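Local coordinates for 178aa long hypothetical molybdenum cofactor biosynthesis protein B (Sulfolobus tokodaii, PDB 3IWT), which probably takes part in molybdenum cofactor biosynthesis, with a MogA/MoaB-type domain that is likely to bind molybdopterin, at residues L16-I21 with Q47-N52; K55-S60 with D80-I85; I146-P151 with P167-L172. All blocks are in the same frame, centred on the assembly; numbering follows the deposited sequence.

In the fold
None of the three contacts has a hydrogen bond between its two segments, but their chemistry differs with their place. Contacts 1 and 3 are buried, each setting a helix, 40-51 or 154-176, on the central sheet: contact 1 is a CH-pi contact of L49 on the F18 ring, contact 3 a group of methyls round Y148, whose hydroxyl is bonded to Y133 of the second subunit. Contact 2, partly buried, is aliphatic packing that joins strand 55-62 to the turn leading into strand 84-88; these two strands flank 17-23. The sheet ties them together: F18 bonds through its backbone to K55, and I85 to I146 and Y148. Contact 1 meets contact 3 where F18 touches V169.

Contact 1: L16-I21 with Q47-N52; sequences LNFYVI and QLLIEN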
ATOM      1  N   LEU A  16       8.170  19.687 -28.157  1.00 49.28           N
ATOM      2  CA  LEU A  16       7.575  18.435 -27.678  1.00 47.96           C
ATOM      3  C   LEU A  16       6.113  18.353 -28.113  1.00 46.55           C
ATOM      4  O   LEU A  16       5.463  19.369 -28.349  1.00 45.96           O
ATOM      5  CB  LEU A  16       7.706  18.334 -26.157  1.00 48.26           C
ATOM      6  CG  LEU A  16       9.128  18.249 -25.589  1.00 48.03           C
ATOM      7  CD1 LEU A  16       9.087  18.450 -24.078  1.00 49.58           C
ATOM      8  CD2 LEU A  16       9.821  16.928 -25.981  1.00 49.56           C
ATOM      9  N   ASN A  17       5.613  17.128 -28.231  1.00 45.76           N
ATOM     10  CA  ASN A  17       4.226  16.841 -28.625  1.00 45.25           C
ATOM     11  C   ASN A  17       3.326  16.564 -27.405  1.00 44.44           C
ATOM     12  O   ASN A  17       3.600  15.664 -26.583  1.00 44.07           O
ATOM     13  CB  ASN A  17       4.175  15.633 -29.547  1.00 44.90           C
ATOM     14  CG  ASN A  17       4.944  15.821 -30.850  1.00 44.48           C
ATOM     15  OD1 ASN A  17       5.555  14.872 -31.351  1.00 47.77           O
ATOM     16  ND2 ASN A  17       4.862  16.983 -31.427  1.00 38.72           N
ATOM     17  N   PHE A  18       2.239  17.316 -27.304  1.00 44.34           N
ATOM     18  CA  PHE A  18       1.344  17.268 -26.141  1.00 44.18           C
ATOM     19  C   PHE A  18      -0.031  16.785 -26.569  1.00 44.31           C
ATOM     20  O   PHE A  18      -0.497  17.117 -27.665  1.00 45.26           O
ATOM     21  CB  PHE A  18       1.208  18.656 -25.510  1.00 44.66           C
ATOM     22  CG  PHE A  18       2.423  19.106 -24.752  1.00 44.39           C
ATOM     23  CD1 PHE A  18       3.551  19.501 -25.426  1.00 45.45           C
ATOM     24  CD2 PHE A  18       2.436  19.100 -23.350  1.00 46.79           C
ATOM     25  CE1 PHE A  18       4.679  19.931 -24.756  1.00 46.84           C
ATOM     26  CE2 PHE A  18       3.571  19.537 -22.653  1.00 46.63           C
ATOM     27  CZ  PHE A  18       4.702  19.925 -23.367  1.00 44.38           C
ATOM     28  N   TYR A  19      -0.675  16.007 -25.694  1.00 43.72           N
ATOM     29  CA  TYR A  19      -2.068  15.631 -25.844  1.00 43.43           C
ATOM     30  C   TYR A  19      -2.839  16.216 -24.656  1.00 43.22           C
ATOM     31  O   TYR A  19      -2.432  16.049 -23.496  1.00 43.50           O
ATOM     32  CB  TYR A  19      -2.194  14.110 -25.844  1.00 43.78           C
ATOM     33  CG  TYR A  19      -3.508  13.573 -26.334  1.00 43.45           C
ATOM     34  CD1 TYR A  19      -3.579  12.882 -27.540  1.00 44.47           C
ATOM     35  CD2 TYR A  19      -4.666  13.724 -25.591  1.00 43.69           C
ATOM     36  CE1 TYR A  19      -4.770  12.333 -27.985  1.00 45.35           C
ATOM     37  CE2 TYR A  19      -5.866  13.225 -26.039  1.00 43.92           C
ATOM     38  CZ  TYR A  19      -5.910  12.520 -27.237  1.00 45.92           C
ATOM     39  OH  TYR A  19      -7.089  11.979 -27.664  1.00 43.85           O
ATOM     40  N   VAL A  20      -3.960  16.875 -24.944  1.00 42.96           N
ATOM     41  CA  VAL A  20      -4.685  17.626 -23.913  1.00 43.32           C
ATOM     42  C   VAL A  20      -6.025  16.944 -23.635  1.00 43.25           C
ATOM     43  O   VAL A  20      -6.777  16.665 -24.564  1.00 43.95           O
ATOM     44  CB  VAL A  20      -4.920  19.101 -24.311  1.00 43.24           C
ATOM     45  CG1 VAL A  20      -5.666  19.873 -23.207  1.00 43.46           C
ATOM     46  CG2 VAL A  20      -3.589  19.794 -24.615  1.00 44.49           C
ATOM     47  N   ILE A  21      -6.331  16.716 -22.364  1.00 42.23           N
ATOM     48  CA  ILE A  21      -7.587  16.053 -21.996  1.00 42.78           C
ATOM     49  C   ILE A  21      -8.384  16.920 -21.031  1.00 42.74           C
ATOM     50  O   ILE A  21      -7.898  17.292 -19.951  1.00 43.85           O
ATOM     51  CB  ILE A  21      -7.351  14.660 -21.377  1.00 42.88           C
ATOM     52  CG1 ILE A  21      -6.533  13.761 -22.307  1.00 42.54           C
ATOM     53  CG2 ILE A  21      -8.702  13.976 -20.987  1.00 42.38           C
ATOM     54  CD1 ILE A  21      -6.139  12.414 -21.657  1.00 41.09           C
ATOM     55  N   GLN A  47      -2.866  27.183 -26.019  1.00 46.81           N
ATOM     56  CA  GLN A  47      -2.330  28.513 -26.353  1.00 47.89           C
ATOM     57  C   GLN A  47      -0.891  28.659 -25.811  1.00 47.43           C
ATOM     58  O   GLN A  47       0.027  29.039 -26.550  1.00 46.19           O
ATOM     59  CB  GLN A  47      -3.225  29.568 -25.676  1.00 48.23           C
ATOM     60  CG  GLN A  47      -3.803  30.679 -26.536  0.50 49.21           C
ATOM     61  CD  GLN A  47      -4.160  31.901 -25.689  0.50 49.02           C
ATOM     62  OE1 GLN A  47      -4.952  31.803 -24.745  0.50 50.90           O
ATOM     63  NE2 GLN A  47      -3.545  33.037 -25.990  0.50 53.53           N
ATOM     64  N   LEU A  48      -0.716  28.350 -24.513  1.00 46.53           N
ATOM     65  CA  LEU A  48       0.584  28.508 -23.849  1.00 46.97           C
ATOM     66  C   LEU A  48       1.596  27.511 -24.366  1.00 46.40           C
ATOM     67  O   LEU A  48       2.764  27.848 -24.553  1.00 46.51           O
ATOM     68  CB  LEU A  48       0.479  28.381 -22.312  1.00 47.09           C
ATOM     69  CG  LEU A  48      -0.070  29.581 -21.523  1.00 47.96           C
ATOM     70  CD1 LEU A  48      -0.272  29.218 -20.050  1.00 48.16           C
ATOM     71  CD2 LEU A  48       0.834  30.794 -21.685  1.00 50.14           C
ATOM     72  N   LEU A  49       1.161  26.256 -24.556  1.00 46.88           N
ATOM     73  CA  LEU A  49       2.039  25.216 -25.088  1.00 47.61           C
ATOM     74  C   LEU A  49       2.535  25.565 -26.482  1.00 46.75           C
ATOM     75  O   LEU A  49       3.741  25.469 -26.761  1.00 49.66           O
ATOM     76  CB  LEU A  49       1.360  23.847 -25.167  1.00 46.06           C
ATOM     77  CG  LEU A  49       1.194  23.088 -23.851  1.00 46.46           C
ATOM     78  CD1 LEU A  49       0.319  21.857 -24.130  1.00 45.86           C
ATOM     79  CD2 LEU A  49       2.546  22.701 -23.192  1.00 43.61           C
ATOM     80  N   ILE A  50       1.627  26.046 -27.341  1.00 49.44           N
ATOM     81  CA  ILE A  50       1.965  26.541 -28.724  1.00 48.71           C
ATOM     82  C   ILE A  50       2.819  27.820 -28.775  1.00 50.00           C
ATOM     83  O   ILE A  50       3.704  28.036 -29.690  1.00 50.54           O
ATOM     84  CB  ILE A  50       0.659  26.764 -29.551  1.00 49.17           C
ATOM     85  CG1 ILE A  50       0.010  25.395 -29.853  1.00 48.82           C
ATOM     86  CG2 ILE A  50       0.957  27.522 -30.843  1.00 48.42           C
ATOM     87  CD1 ILE A  50      -1.400  25.430 -30.409  1.00 49.64           C
ATOM     88  N   GLU A  51       2.503  28.755 -27.897  1.00 49.89           N
ATOM     89  CA  GLU A  51       3.260  29.997 -27.760  0.50 49.61           C
ATOM     90  C   GLU A  51       4.714  29.703 -27.395  1.00 49.54           C
ATOM     91  O   GLU A  51       5.612  30.493 -27.696  1.00 49.86           O
ATOM     92  CB  GLU A  51       2.613  30.852 -26.671  0.50 49.75           C
ATOM     93  CG  GLU A  51       3.352  32.110 -26.292  0.50 50.13           C
ATOM     94  CD  GLU A  51       2.595  32.879 -25.235  0.50 50.92           C
ATOM     95  OE1 GLU A  51       1.924  33.900 -25.642  0.50 51.54           O
ATOM     96  OE2 GLU A  51       2.666  32.435 -24.003  0.50 49.80           O
ATOM     97  N   ASN A  52       4.931  28.566 -26.728  1.00 49.05           N
ATOM     98  CA  ASN A  52       6.260  28.161 -26.278  1.00 48.79           C
ATOM     99  C   ASN A  52       6.981  27.155 -27.182  1.00 47.54           C
ATOM    100  O   ASN A  52       8.074  26.659 -26.815  1.00 48.76           O
ATOM    101  CB  ASN A  52       6.175  27.657 -24.840  1.00 49.36           C
ATOM    102  CG  ASN A  52       6.120  28.786 -23.843  1.00 51.65           C
ATOM    103  OD1 ASN A  52       7.153  29.163 -23.306  1.00 58.41           O
ATOM    104  ND2 ASN A  52       4.928  29.371 -23.621  1.00 51.13           N
TER
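F18 and L49 join strand 17-23 to helix 40-51 within a beta-alpha-beta crossover, which runs on from the helix into strand 55-62, the parallel neighbour of the first strand. L49 comes down from the helix and lays its CD2 over one face of the F18 ring. This CD2 stands 3.5 Å from the centroid of that ring, only 15° off the normal, a CH-pi contact over the centre of the face. The nearest ring atom is F18 CE2, 3.4 Å from L49 CD2. The second methyl stands beside the root of the ring, with L49 CD1 3.5 Å from F18 CG and 3.6 Å from F18 CB. The ring is offered to the helix in this way because CG of F18 stands anti to its carbonyl carbon, beside the backbone N (chi1 -73°). V20, two residues along on the same side of the strand, adds a looser touch, its CG2 4.4 Å from L49 CD1. A leucine in place of F18 would probably lose the CH-pi contact and open a gap beneath L49 CD2. At the end of the helix the side chain of N52 folds back, giving a hydrogen bond of 2.8 Å from N52 ND2 to L48 O with an N-H...O angle of 158°. This side-chain bond supplements a weak one from the N52 backbone N to the same carbonyl, just where the chain leaves helical geometry. Around this buried pair, V84 and I86 of strand 84-88 and the ring of H54 pack against F18, while L49 also touches I56 of strand 55-62 and L161 of helix 154-176, so the two side chains lie between the sheet and both helices.

Contact 2: K55-S60 with D80-I85; sequences KIIGYS and DEVDVI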
ATOM      1  N   LYS A  55       3.875  21.445 -29.767  1.00 46.19           N
ATOM      2  CA  LYS A  55       2.787  21.042 -30.651  1.00 46.75           C
ATOM      3  C   LYS A  55       1.667  20.337 -29.895  1.00 47.35           C
ATOM      4  O   LYS A  55       1.924  19.602 -28.910  1.00 46.51           O
ATOM      5  CB  LYS A  55       3.318  20.095 -31.727  1.00 48.14           C
ATOM      6  CG  LYS A  55       4.483  20.628 -32.547  1.00 49.67           C
ATOM      7  CD  LYS A  55       4.085  21.870 -33.298  1.00 52.99           C
ATOM      8  CE  LYS A  55       5.094  22.238 -34.385  1.00 53.11           C
ATOM      9  NZ  LYS A  55       4.571  23.375 -35.221  1.00 54.51           N
ATOM     10  N   ILE A  56       0.425  20.559 -30.329  1.00 47.14           N
ATOM     11  CA  ILE A  56      -0.717  19.812 -29.780  1.00 47.57           C
ATOM     12  C   ILE A  56      -1.063  18.766 -30.806  1.00 47.89           C
ATOM     13  O   ILE A  56      -1.430  19.104 -31.941  1.00 48.32           O
ATOM     14  CB  ILE A  56      -1.965  20.709 -29.538  1.00 47.61           C
ATOM     15  CG1 ILE A  56      -1.616  21.935 -28.678  1.00 47.82           C
ATOM     16  CG2 ILE A  56      -3.117  19.872 -28.940  1.00 47.36           C
ATOM     17  CD1 ILE A  56      -0.815  21.668 -27.410  1.00 46.80           C
ATOM     18  N   ILE A  57      -0.909  17.496 -30.465  1.00 47.64           N
ATOM     19  CA  ILE A  57      -1.227  16.489 -31.436  1.00 48.05           C
ATOM     20  C   ILE A  57      -2.526  15.753 -31.179  1.00 47.79           C
ATOM     21  O   ILE A  57      -2.939  14.966 -32.004  1.00 47.83           O
ATOM     22  CB  ILE A  57      -0.035  15.565 -31.753  1.00 49.10           C
ATOM     23  CG1 ILE A  57       0.413  14.752 -30.553  1.00 48.34           C
ATOM     24  CG2 ILE A  57       1.111  16.414 -32.391  1.00 50.80           C
ATOM     25  CD1 ILE A  57       1.278  13.575 -31.014  1.00 50.08           C
ATOM     26  N   GLY A  58      -3.201  16.041 -30.068  1.00 46.88           N
ATOM     27  CA  GLY A  58      -4.545  15.543 -29.885  1.00 46.65           C
ATOM     28  C   GLY A  58      -5.246  16.151 -28.698  1.00 46.30           C
ATOM     29  O   GLY A  58      -4.613  16.812 -27.865  1.00 45.96           O
ATOM     30  N   TYR A  59      -6.557  15.948 -28.650  1.00 46.43           N
ATOM     31  CA  TYR A  59      -7.411  16.524 -27.598  1.00 46.76           C
ATOM     32  C   TYR A  59      -8.649  15.677 -27.421  1.00 46.43           C
ATOM     33  O   TYR A  59      -9.185  15.144 -28.399  1.00 45.93           O
ATOM     34  CB  TYR A  59      -7.823  17.948 -27.981  1.00 48.33           C
ATOM     35  CG  TYR A  59      -8.948  18.562 -27.138  1.00 49.28           C
ATOM     36  CD1 TYR A  59      -8.718  19.006 -25.832  1.00 49.95           C
ATOM     37  CD2 TYR A  59     -10.224  18.754 -27.677  1.00 52.74           C
ATOM     38  CE1 TYR A  59      -9.738  19.575 -25.063  1.00 49.71           C
ATOM     39  CE2 TYR A  59     -11.254  19.340 -26.917  1.00 52.29           C
ATOM     40  CZ  TYR A  59     -11.005  19.741 -25.615  1.00 51.68           C
ATOM     41  OH  TYR A  59     -12.030  20.330 -24.888  1.00 52.30           O
ATOM     42  N   SER A  60      -9.104  15.538 -26.184  1.00 45.79           N
ATOM     43  CA  SER A  60     -10.358  14.866 -25.923  1.00 46.15           C
ATOM     44  C   SER A  60     -11.072  15.484 -24.727  1.00 46.30           C
ATOM     45  O   SER A  60     -10.443  16.124 -23.866  1.00 46.62           O
ATOM     46  CB  SER A  60     -10.136  13.368 -25.710  1.00 47.38           C
ATOM     47  OG  SER A  60      -9.312  13.137 -24.589  1.00 49.01           O
ATOM     48  N   ASP A  80       2.399   6.923 -30.430  1.00 44.63           N
ATOM     49  CA  ASP A  80       3.838   6.933 -30.169  0.50 44.78           C
ATOM     50  C   ASP A  80       4.447   8.332 -30.137  1.00 44.79           C
ATOM     51  O   ASP A  80       5.363   8.591 -29.346  1.00 44.65           O
ATOM     52  CB  ASP A  80       4.564   6.112 -31.210  0.50 45.26           C
ATOM     53  CG  ASP A  80       4.300   4.637 -31.070  0.50 44.83           C
ATOM     54  OD1 ASP A  80       3.698   4.180 -30.072  0.50 45.65           O
ATOM     55  OD2 ASP A  80       4.726   3.945 -31.978  0.50 45.19           O
ATOM     56  N   GLU A  81       3.927   9.222 -30.970  1.00 44.06           N
ATOM     57  CA  GLU A  81       4.436  10.584 -31.087  1.00 44.97           C
ATOM     58  C   GLU A  81       4.145  11.452 -29.851  1.00 44.29           C
ATOM     59  O   GLU A  81       4.811  12.447 -29.624  1.00 44.30           O
ATOM     60  CB  GLU A  81       3.865  11.248 -32.348  1.00 45.81           C
ATOM     61  CG  GLU A  81       4.345  10.606 -33.667  1.00 48.22           C
ATOM     62  CD  GLU A  81       3.679   9.253 -34.038  1.00 50.71           C
ATOM     63  OE1 GLU A  81       2.691   8.820 -33.404  1.00 49.53           O
ATOM     64  OE2 GLU A  81       4.152   8.605 -35.026  1.00 53.70           O
ATOM     65  N   VAL A  82       3.169  11.070 -29.034  1.00 44.22           N
ATOM     66  CA  VAL A  82       2.862  11.855 -27.826  1.00 43.40           C
ATOM     67  C   VAL A  82       4.043  11.816 -26.855  1.00 43.31           C
ATOM     68  O   VAL A  82       4.529  10.736 -26.511  1.00 44.09           O
ATOM     69  CB  VAL A  82       1.549  11.375 -27.131  1.00 43.55           C
ATOM     70  CG1 VAL A  82       1.395  12.026 -25.734  1.00 42.96           C
ATOM     71  CG2 VAL A  82       0.330  11.678 -28.011  1.00 42.48           C
ATOM     72  N   ASP A  83       4.503  12.986 -26.411  1.00 43.42           N
ATOM     73  CA  ASP A  83       5.542  13.061 -25.365  1.00 43.05           C
ATOM     74  C   ASP A  83       4.969  13.293 -23.969  1.00 42.60           C
ATOM     75  O   ASP A  83       5.456  12.738 -22.971  1.00 42.94           O
ATOM     76  CB  ASP A  83       6.558  14.163 -25.688  1.00 42.80           C
ATOM     77  CG  ASP A  83       7.243  13.954 -27.013  1.00 44.44           C
ATOM     78  OD1 ASP A  83       7.734  12.841 -27.247  1.00 44.86           O
ATOM     79  OD2 ASP A  83       7.296  14.903 -27.831  1.00 42.43           O
ATOM     80  N   VAL A  84       3.945  14.136 -23.896  1.00 42.64           N
ATOM     81  CA  VAL A  84       3.388  14.571 -22.624  1.00 42.59           C
ATOM     82  C   VAL A  84       1.857  14.626 -22.776  1.00 42.73           C
ATOM     83  O   VAL A  84       1.329  15.084 -23.817  1.00 42.84           O
ATOM     84  CB  VAL A  84       3.891  15.992 -22.228  1.00 41.57           C
ATOM     85  CG1 VAL A  84       3.349  16.423 -20.848  1.00 41.47           C
ATOM     86  CG2 VAL A  84       5.427  16.110 -22.289  1.00 41.33           C
ATOM     87  N   ILE A  85       1.174  14.196 -21.726  1.00 42.80           N
ATOM     88  CA  ILE A  85      -0.273  14.295 -21.606  1.00 42.72           C
ATOM     89  C   ILE A  85      -0.567  15.251 -20.455  1.00 42.96           C
ATOM     90  O   ILE A  85      -0.026  15.081 -19.359  1.00 42.48           O
ATOM     91  CB  ILE A  85      -0.930  12.928 -21.309  1.00 43.10           C
ATOM     92  CG1 ILE A  85      -0.625  11.918 -22.427  1.00 43.13           C
ATOM     93  CG2 ILE A  85      -2.466  13.101 -21.090  1.00 43.51           C
ATOM     94  CD1 ILE A  85      -0.914  10.424 -22.090  1.00 42.03           C
TER
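I57, near the start of strand 55-62, meets V82 and E81 in the turn that leads into strand 84-88. The interaction across the segments is van der Waals packing, carried mostly by the delta methyl of I57. That atom, I57 CD1, lies 3.7 Å from V82 CG2, and I57 CG1 follows at 4.0 Å from the same methyl. The side chains of I57 and V82 cross at a slant. With a chi1 of 64°, CG1 of I57 sits between its backbone N and carbonyl carbon, and the extended chain beyond carries CD1 to the turn. There CD1 also comes to 3.7 Å from E81 CB, so E81 takes part through the base of its side chain; its chain then bends at chi2 and takes the carboxylate away from the strand.

Polar interactions lie around this patch. The carbonyl of V82 accepts a hydrogen bond from K145 NZ, and the next residue, D83, makes a salt bridge with R177 and takes the backbone N-H of N17 on strand 17-23. I57 bonds through its backbone to F18 of that strand, which lies between 55-62 and 84-88 in the parallel part of the sheet, and reaches past it. The apolar contact therefore has little directional force of its own: the turn is probably positioned by the polar bonds of V82 and D83, and I57 covers V82 and the base of E81.

Contact 3: I146-P151 with P167-L172; sequences IVYLLP and PEVGHL
Y148 meets V169 and L172 at its hydroxyl end, where the packing is closest: L172 CD2 lies 3.4 Å from Y148 OH. V169 approaches the ring at its edge, near the ring plane, with its CG2 4.0 Å from Y148 CE2. The hydroxyl is not left to these methyls, since it is hydrogen-bonded to the hydroxyl of Y133 of the second subunit, while F114 meets the ring edge-to-face. I146 packs less closely, its CG2 4.0 Å from L172 CD2 and its CD1 4.0 Å from L172 CG. Placing CG of L172 anti to the backbone N (chi1 -173°) points the leucine at the strand, where its CD2 touches both I146 and Y148. The contact is helix-on-sheet packing in the alpha/beta fold: strand 145-150 leads into helix 154-176, which returns across the sheet with the two segment axes 10.6 Å apart at 151°, nearly antiparallel. V169 also packs on V84 of the adjoining strand. On the outer side of the helix P167, G170 and H171 are exposed, although E168 and H171 still touch Y133 and L134 of the second subunit.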
ATOM      1  N   ILE A 146       5.363  11.669 -20.056  1.00 44.30           N
ATOM      2  CA  ILE A 146       5.087  12.377 -18.821  1.00 44.05           C
ATOM      3  C   ILE A 146       3.584  12.686 -18.803  1.00 43.35           C
ATOM      4  O   ILE A 146       2.966  12.932 -19.844  1.00 42.54           O
ATOM      5  CB  ILE A 146       5.884  13.700 -18.742  1.00 44.76           C
ATOM      6  CG1 ILE A 146       7.382  13.461 -19.021  1.00 45.23           C
ATOM      7  CG2 ILE A 146       5.661  14.403 -17.377  1.00 43.93           C
ATOM      8  CD1 ILE A 146       8.024  12.279 -18.247  1.00 43.97           C
ATOM      9  N   VAL A 147       2.996  12.659 -17.615  1.00 42.50           N
ATOM     10  CA  VAL A 147       1.583  12.934 -17.470  1.00 42.60           C
ATOM     11  C   VAL A 147       1.400  13.950 -16.351  1.00 42.24           C
ATOM     12  O   VAL A 147       1.952  13.759 -15.269  1.00 42.09           O
ATOM     13  CB  VAL A 147       0.784  11.653 -17.125  1.00 43.17           C
ATOM     14  CG1 VAL A 147      -0.699  11.996 -16.898  1.00 43.41           C
ATOM     15  CG2 VAL A 147       0.986  10.530 -18.213  1.00 42.22           C
ATOM     16  N   TYR A 148       0.642  15.019 -16.622  1.00 42.54           N
ATOM     17  CA  TYR A 148       0.313  16.030 -15.619  1.00 42.66           C
ATOM     18  C   TYR A 148      -1.200  16.055 -15.462  1.00 42.75           C
ATOM     19  O   TYR A 148      -1.926  16.231 -16.441  1.00 43.48           O
ATOM     20  CB  TYR A 148       0.811  17.416 -16.006  1.00 43.09           C
ATOM     21  CG  TYR A 148       2.320  17.600 -16.053  1.00 41.99           C
ATOM     22  CD1 TYR A 148       3.031  17.926 -14.912  1.00 42.20           C
ATOM     23  CD2 TYR A 148       3.029  17.495 -17.264  1.00 42.97           C
ATOM     24  CE1 TYR A 148       4.419  18.119 -14.964  1.00 44.06           C
ATOM     25  CE2 TYR A 148       4.402  17.662 -17.315  1.00 42.00           C
ATOM     26  CZ  TYR A 148       5.098  18.004 -16.173  1.00 43.90           C
ATOM     27  OH  TYR A 148       6.471  18.193 -16.241  1.00 43.27           O
ATOM     28  N   LEU A 149      -1.659  15.860 -14.227  1.00 41.84           N
ATOM     29  CA  LEU A 149      -3.064  15.917 -13.892  1.00 41.90           C
ATOM     30  C   LEU A 149      -3.337  17.222 -13.168  1.00 42.36           C
ATOM     31  O   LEU A 149      -3.012  17.378 -11.989  1.00 40.96           O
ATOM     32  CB  LEU A 149      -3.457  14.727 -13.000  1.00 42.13           C
ATOM     33  CG  LEU A 149      -3.055  13.319 -13.439  1.00 40.95           C
ATOM     34  CD1 LEU A 149      -3.490  12.267 -12.359  1.00 41.05           C
ATOM     35  CD2 LEU A 149      -3.625  12.990 -14.852  1.00 40.84           C
ATOM     36  N   LEU A 150      -3.937  18.171 -13.879  1.00 42.25           N
ATOM     37  CA  LEU A 150      -4.128  19.520 -13.363  1.00 42.44           C
ATOM     38  C   LEU A 150      -5.561  19.810 -12.915  1.00 42.86           C
ATOM     39  O   LEU A 150      -6.491  19.170 -13.378  1.00 42.12           O
ATOM     40  CB  LEU A 150      -3.711  20.545 -14.414  1.00 41.63           C
ATOM     41  CG  LEU A 150      -2.292  20.412 -14.996  1.00 41.68           C
ATOM     42  CD1 LEU A 150      -1.974  21.586 -16.031  1.00 39.28           C
ATOM     43  CD2 LEU A 150      -1.221  20.310 -13.830  1.00 40.95           C
ATOM     44  N   PRO A 151      -5.740  20.838 -12.066  1.00 43.50           N
ATOM     45  CA  PRO A 151      -7.111  21.240 -11.703  1.00 44.11           C
ATOM     46  C   PRO A 151      -7.977  21.797 -12.847  1.00 44.24           C
ATOM     47  O   PRO A 151      -7.475  22.113 -13.957  1.00 43.81           O
ATOM     48  CB  PRO A 151      -6.904  22.310 -10.623  1.00 44.30           C
ATOM     49  CG  PRO A 151      -5.452  22.127 -10.157  1.00 44.56           C
ATOM     50  CD  PRO A 151      -4.731  21.701 -11.411  1.00 43.90           C
ATOM     51  N   PRO A 167       9.036  25.241 -17.683  1.00 47.46           N
ATOM     52  CA  PRO A 167      10.477  25.310 -17.356  1.00 47.91           C
ATOM     53  C   PRO A 167      11.251  23.992 -17.228  1.00 48.05           C
ATOM     54  O   PRO A 167      12.472  23.987 -17.434  1.00 47.73           O
ATOM     55  CB  PRO A 167      10.487  26.042 -16.000  1.00 48.52           C
ATOM     56  CG  PRO A 167       9.170  26.724 -15.924  1.00 49.18           C
ATOM     57  CD  PRO A 167       8.230  25.765 -16.565  1.00 47.26           C
ATOM     58  N   GLU A 168      10.568  22.902 -16.873  1.00 48.36           N
ATOM     59  CA  GLU A 168      11.236  21.635 -16.569  1.00 49.31           C
ATOM     60  C   GLU A 168      10.882  20.446 -17.442  1.00 49.38           C
ATOM     61  O   GLU A 168      11.568  19.437 -17.369  1.00 49.48           O
ATOM     62  CB  GLU A 168      10.963  21.233 -15.111  1.00 50.13           C
ATOM     63  CG  GLU A 168      11.534  22.215 -14.102  1.00 52.00           C
ATOM     64  CD  GLU A 168      13.040  22.398 -14.218  1.00 53.04           C
ATOM     65  OE1 GLU A 168      13.760  21.461 -14.612  1.00 59.14           O
ATOM     66  OE2 GLU A 168      13.497  23.496 -13.884  1.00 56.76           O
ATOM     67  N   VAL A 169       9.810  20.529 -18.221  1.00 49.43           N
ATOM     68  CA  VAL A 169       9.311  19.365 -18.946  1.00 49.51           C
ATOM     69  C   VAL A 169      10.324  18.848 -19.983  1.00 50.29           C
ATOM     70  O   VAL A 169      10.433  17.636 -20.186  1.00 50.63           O
ATOM     71  CB  VAL A 169       7.918  19.633 -19.606  1.00 49.41           C
ATOM     72  CG1 VAL A 169       8.031  20.602 -20.758  1.00 46.32           C
ATOM     73  CG2 VAL A 169       7.257  18.317 -20.061  1.00 48.24           C
ATOM     74  N   GLY A 170      11.066  19.754 -20.615  1.00 50.90           N
ATOM     75  CA  GLY A 170      12.105  19.359 -21.568  1.00 52.03           C
ATOM     76  C   GLY A 170      13.139  18.436 -20.952  1.00 52.85           C
ATOM     77  O   GLY A 170      13.399  17.353 -21.469  1.00 51.97           O
ATOM     78  N   HIS A 171      13.713  18.863 -19.829  1.00 54.22           N
ATOM     79  CA  HIS A 171      14.730  18.083 -19.107  1.00 54.61           C
ATOM     80  C   HIS A 171      14.171  16.773 -18.551  1.00 53.97           C
ATOM     81  O   HIS A 171      14.840  15.733 -18.561  1.00 53.95           O
ATOM     82  CB  HIS A 171      15.345  18.914 -17.958  1.00 56.13           C
ATOM     83  CG  HIS A 171      16.334  18.152 -17.126  1.00 56.44           C
ATOM     84  ND1 HIS A 171      16.158  17.932 -15.774  1.00 58.19           N
ATOM     85  CD2 HIS A 171      17.492  17.532 -17.461  1.00 59.09           C
ATOM     86  CE1 HIS A 171      17.169  17.210 -15.313  1.00 59.62           C
ATOM     87  NE2 HIS A 171      17.991  16.955 -16.316  1.00 60.00           N
ATOM     88  N   LEU A 172      12.941  16.812 -18.075  1.00 53.26           N
ATOM     89  CA  LEU A 172      12.276  15.606 -17.591  1.00 52.90           C
ATOM     90  C   LEU A 172      12.064  14.547 -18.691  1.00 51.88           C
ATOM     91  O   LEU A 172      12.339  13.353 -18.489  1.00 51.48           O
ATOM     92  CB  LEU A 172      10.947  16.020 -16.968  1.00 53.33           C
ATOM     93  CG  LEU A 172      10.082  15.027 -16.228  1.00 53.75           C
ATOM     94  CD1 LEU A 172      10.824  14.217 -15.129  1.00 52.85           C
ATOM     95  CD2 LEU A 172       8.932  15.858 -15.640  1.00 52.58           C
TER